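Local atomic coordinates of gamma-glutamyltranspeptidase (Streptomyces lincolnensis, PDB entry 6J3A), a protein that probably acts as a transferase of the gamma-glutamyltranspeptidase family, related to LmbA, within the Ntn-hydrolase superfamily. Residues V135-V148 with P179-K193. Sequence-based numbering, arbitrary orientation.
Sequences VGYAEHGHAPVENV and PGELLRNPTLAATWK
Ala138 CB meets Ala189 CB at 3.6 Å, and Glu139 CB presses on the same methyl. Alanine suits both places, since a lone methyl lets the axes of helices 135-140 and 186-193 approach to 7.5 Å, crossing at -141°. Val135 widens this apolar seam, its CG2 lying against Trp192 CB while CG1 rests on the Lys193 chain.

Along its more open flank the seam ends in charge. Lys193, extended beyond CG, crosses Glu139 at about a right angle and brings NZ to 3.0 Å from Glu139 OE2, a salt bridge whose hydrogen bond is weak. Glu139 has CG between its backbone N and carbonyl carbon (chi1 90°), and the extended chain beyond carries the carboxylate to the lysine. A leucine here would probably leave the Lys193 ammonium without this counter-charge and freer to swing.

Past the helix end the packing tightens again. Gly141, with positive phi, sits where a CB would strike Leu182 and also jam against the preceding carbonyl O, which by itself calls for glycine. Next, His142 and Leu183 form an antiparallel hydrogen-bonded pair, Leu183 N donating to His142 O nearly straight (173°). A water at the edge of the His142 ring donates to Leu183 O. Leu183 CD2 fills the space between the His142 ring, Pro144 CB and Val148 CG1.

Asn185 N donates to Ala138 O at 2.9 Å, while Asn185 OD1 accepts from Leu188 N. The arrangement is thus a roughly antiparallel helix pair with an asparagine N-cap, continued by a single beta bridge, in the helical periphery of the Ntn-hydrolase fold.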
# COMPACT_ATOMS: atom_id res chain seq x y z
N VAL A 135 19.66 -1.63 -11.27
CA VAL A 135 20.29 -2.34 -12.40
C VAL A 135 19.32 -3.35 -13.03
O VAL A 135 19.18 -3.41 -14.25
CB VAL A 135 21.55 -3.12 -11.96
CG1 VAL A 135 22.10 -3.98 -13.09
CG2 VAL A 135 22.64 -2.17 -11.49
N GLY A 136 18.70 -4.16 -12.18
CA GLY A 136 17.70 -5.14 -12.61
C GLY A 136 16.53 -4.53 -13.36
O GLY A 136 16.15 -5.02 -14.42
N TYR A 137 15.96 -3.46 -12.82
CA TYR A 137 14.85 -2.78 -13.50
C TYR A 137 15.30 -2.03 -14.74
O TYR A 137 14.52 -1.83 -15.67
CB TYR A 137 14.12 -1.84 -12.54
CG TYR A 137 13.37 -2.57 -11.45
CD1 TYR A 137 12.33 -3.46 -11.77
CD2 TYR A 137 13.69 -2.41 -10.11
CE1 TYR A 137 11.64 -4.15 -10.79
CE2 TYR A 137 13.00 -3.10 -9.12
CZ TYR A 137 11.97 -3.96 -9.47
OH TYR A 137 11.28 -4.65 -8.50
N ALA A 138 16.56 -1.61 -14.76
CA ALA A 138 17.11 -0.93 -15.91
C ALA A 138 17.29 -1.89 -17.08
O ALA A 138 16.83 -1.61 -18.18
CB ALA A 138 18.43 -0.28 -15.55
N GLU A 139 17.95 -3.02 -16.83
CA GLU A 139 18.22 -3.97 -17.92
C GLU A 139 17.04 -4.90 -18.25
O GLU A 139 16.76 -5.11 -19.42
CB GLU A 139 19.54 -4.75 -17.71
CG GLU A 139 19.46 -6.05 -16.94
CD GLU A 139 20.78 -6.80 -16.93
OE1 GLU A 139 21.11 -7.45 -17.94
OE2 GLU A 139 21.47 -6.75 -15.90
N HIS A 140 16.34 -5.42 -17.24
CA HIS A 140 15.23 -6.38 -17.46
C HIS A 140 13.85 -5.74 -17.49
O HIS A 140 12.90 -6.40 -17.90
CB HIS A 140 15.23 -7.50 -16.42
CG HIS A 140 16.51 -8.25 -16.36
ND1 HIS A 140 16.97 -9.04 -17.40
CD2 HIS A 140 17.44 -8.35 -15.38
CE1 HIS A 140 18.12 -9.59 -17.06
NE2 HIS A 140 18.43 -9.19 -15.84
N GLY A 141 13.72 -4.52 -16.99
CA GLY A 141 12.54 -3.68 -17.26
C GLY A 141 11.52 -3.50 -16.15
O GLY A 141 11.53 -4.21 -15.14
N HIS A 142 10.62 -2.54 -16.36
CA HIS A 142 9.47 -2.35 -15.48
C HIS A 142 8.26 -1.76 -16.21
O HIS A 142 8.40 -1.05 -17.19
CB HIS A 142 9.86 -1.44 -14.31
CG HIS A 142 9.73 0.01 -14.62
ND1 HIS A 142 10.70 0.72 -15.29
CD2 HIS A 142 8.73 0.89 -14.37
CE1 HIS A 142 10.31 1.97 -15.44
NE2 HIS A 142 9.11 2.10 -14.89
N ALA A 143 7.08 -2.05 -15.70
CA ALA A 143 5.84 -1.55 -16.28
C ALA A 143 5.62 -0.10 -15.84
O ALA A 143 5.26 0.15 -14.70
CB ALA A 143 4.66 -2.43 -15.88
N PRO A 144 5.85 0.85 -16.75
CA PRO A 144 5.88 2.24 -16.30
C PRO A 144 4.50 2.82 -16.08
O PRO A 144 3.52 2.33 -16.61
CB PRO A 144 6.54 2.96 -17.48
CG PRO A 144 6.05 2.19 -18.66
CD PRO A 144 5.97 0.75 -18.21
N VAL A 145 4.47 3.90 -15.31
CA VAL A 145 3.30 4.75 -15.16
C VAL A 145 3.06 5.50 -16.48
O VAL A 145 4.01 5.75 -17.24
CB VAL A 145 3.52 5.74 -14.00
CG1 VAL A 145 2.43 6.81 -13.90
CG2 VAL A 145 3.61 4.99 -12.69
N GLU A 146 1.80 5.85 -16.74
CA GLU A 146 1.42 6.51 -18.01
C GLU A 146 2.15 7.83 -18.26
O GLU A 146 2.48 8.14 -19.41
CB GLU A 146 -0.11 6.65 -18.22
CG GLU A 146 -0.98 7.14 -17.07
CD GLU A 146 -1.37 6.03 -16.11
OE1 GLU A 146 -2.50 5.50 -16.19
OE2 GLU A 146 -0.52 5.67 -15.28
N ASN A 147 2.44 8.58 -17.20
CA ASN A 147 3.23 9.81 -17.31
C ASN A 147 4.63 9.71 -17.93
O ASN A 147 5.13 10.70 -18.43
CB ASN A 147 3.33 10.50 -15.95
CG ASN A 147 2.06 11.23 -15.57
OD1 ASN A 147 1.19 11.51 -16.41
ND2 ASN A 147 1.94 11.57 -14.29
N VAL A 148 5.25 8.54 -17.91
CA VAL A 148 6.56 8.38 -18.56
C VAL A 148 6.41 8.62 -20.07
O VAL A 148 7.03 9.51 -20.64
CB VAL A 148 7.17 6.99 -18.30
CG1 VAL A 148 8.47 6.81 -19.08
CG2 VAL A 148 7.44 6.80 -16.82
N PRO A 179 2.47 1.84 -20.91
CA PRO A 179 2.18 1.10 -19.70
C PRO A 179 1.76 -0.34 -20.03
O PRO A 179 1.32 -0.64 -21.15
CB PRO A 179 1.03 1.89 -19.06
CG PRO A 179 0.41 2.66 -20.16
CD PRO A 179 1.52 2.95 -21.13
N GLY A 180 1.99 -1.23 -19.07
CA GLY A 180 1.76 -2.66 -19.27
C GLY A 180 2.85 -3.41 -20.01
O GLY A 180 2.79 -4.63 -20.10
N GLU A 181 3.84 -2.70 -20.55
CA GLU A 181 4.96 -3.31 -21.27
C GLU A 181 6.22 -2.97 -20.52
O GLU A 181 6.28 -1.90 -19.90
CB GLU A 181 5.12 -2.73 -22.69
CG GLU A 181 3.84 -2.55 -23.49
CD GLU A 181 3.69 -3.52 -24.64
OE1 GLU A 181 3.24 -3.08 -25.72
OE2 GLU A 181 4.04 -4.71 -24.47
N LEU A 182 7.22 -3.83 -20.61
CA LEU A 182 8.51 -3.59 -19.96
C LEU A 182 9.30 -2.47 -20.63
O LEU A 182 9.64 -2.57 -21.80
CB LEU A 182 9.36 -4.87 -19.93
CG LEU A 182 8.77 -6.05 -19.14
CD1 LEU A 182 9.66 -7.29 -19.29
CD2 LEU A 182 8.56 -5.73 -17.67
N LEU A 183 9.57 -1.41 -19.88
CA LEU A 183 10.41 -0.30 -20.32
C LEU A 183 11.83 -0.58 -19.85
O LEU A 183 12.03 -0.86 -18.68
CB LEU A 183 9.94 1.02 -19.70
CG LEU A 183 10.89 2.22 -19.76
CD1 LEU A 183 11.26 2.59 -21.19
CD2 LEU A 183 10.26 3.40 -19.05
N ARG A 184 12.80 -0.47 -20.76
CA ARG A 184 14.21 -0.70 -20.44
C ARG A 184 15.10 0.49 -20.73
O ARG A 184 14.79 1.35 -21.55
CB ARG A 184 14.73 -1.88 -21.24
CG ARG A 184 14.32 -3.23 -20.70
CD ARG A 184 14.81 -4.32 -21.64
NE ARG A 184 14.13 -5.58 -21.34
CZ ARG A 184 12.94 -5.94 -21.82
NH1 ARG A 184 12.25 -5.14 -22.65
NH2 ARG A 184 12.43 -7.11 -21.47
N ASN A 185 16.23 0.50 -20.03
CA ASN A 185 17.34 1.38 -20.33
C ASN A 185 18.63 0.56 -20.16
O ASN A 185 19.29 0.65 -19.13
CB ASN A 185 17.31 2.62 -19.43
CG ASN A 185 18.34 3.68 -19.83
OD1 ASN A 185 19.36 3.38 -20.46
ND2 ASN A 185 18.08 4.92 -19.44
N PRO A 186 18.98 -0.25 -21.18
CA PRO A 186 20.18 -1.11 -21.08
C PRO A 186 21.50 -0.34 -20.94
O PRO A 186 22.44 -0.88 -20.36
CB PRO A 186 20.16 -1.93 -22.38
CG PRO A 186 19.21 -1.24 -23.29
CD PRO A 186 18.26 -0.43 -22.45
N THR A 187 21.56 0.88 -21.47
CA THR A 187 22.76 1.71 -21.33
C THR A 187 22.99 2.13 -19.87
O THR A 187 24.10 1.98 -19.34
CB THR A 187 22.70 2.94 -22.25
OG1 THR A 187 22.41 2.53 -23.60
CG2 THR A 187 24.03 3.67 -22.24
N LEU A 188 21.95 2.65 -19.22
CA LEU A 188 22.04 3.02 -17.81
C LEU A 188 22.46 1.82 -16.98
O LEU A 188 23.32 1.91 -16.10
CB LEU A 188 20.71 3.59 -17.31
CG LEU A 188 20.55 3.79 -15.80
CD1 LEU A 188 21.53 4.81 -15.26
CD2 LEU A 188 19.14 4.21 -15.47
N ALA A 189 21.86 0.68 -17.29
CA ALA A 189 22.22 -0.57 -16.64
C ALA A 189 23.70 -0.88 -16.84
O ALA A 189 24.39 -1.20 -15.87
CB ALA A 189 21.37 -1.70 -17.18
N ALA A 190 24.18 -0.78 -18.08
CA ALA A 190 25.61 -0.99 -18.41
C ALA A 190 26.56 -0.05 -17.64
O ALA A 190 27.67 -0.44 -17.23
CB ALA A 190 25.83 -0.84 -19.91
N THR A 191 26.09 1.18 -17.45
CA THR A 191 26.84 2.23 -16.77
C THR A 191 27.12 1.91 -15.30
O THR A 191 28.26 2.11 -14.83
CB THR A 191 26.11 3.59 -16.88
OG1 THR A 191 25.91 3.91 -18.26
CG2 THR A 191 26.91 4.73 -16.22
N TRP A 192 26.11 1.45 -14.57
CA TRP A 192 26.32 1.03 -13.17
C TRP A 192 27.15 -0.25 -13.09
O TRP A 192 27.95 -0.42 -12.18
CB TRP A 192 25.00 0.85 -12.39
CG TRP A 192 24.11 2.06 -12.28
CD1 TRP A 192 22.75 2.07 -12.30
CD2 TRP A 192 24.51 3.44 -12.12
NE1 TRP A 192 22.27 3.35 -12.17
CE2 TRP A 192 23.33 4.21 -12.06
CE3 TRP A 192 25.74 4.09 -12.03
CZ2 TRP A 192 23.35 5.59 -11.92
CZ3 TRP A 192 25.76 5.45 -11.88
CH2 TRP A 192 24.57 6.19 -11.83
N LYS A 193 26.95 -1.15 -14.05
CA LYS A 193 27.72 -2.39 -14.07
C LYS A 193 29.21 -2.10 -14.23
O LYS A 193 30.04 -2.66 -13.52
CB LYS A 193 27.25 -3.31 -15.19
CG LYS A 193 25.99 -4.08 -14.84
CD LYS A 193 25.82 -5.21 -15.83
CE LYS A 193 24.46 -5.87 -15.75
NZ LYS A 193 24.25 -6.65 -17.00
O HOH W 1 13.03 0.17 -16.16
O HOH W 2 2.58 -0.24 -16.53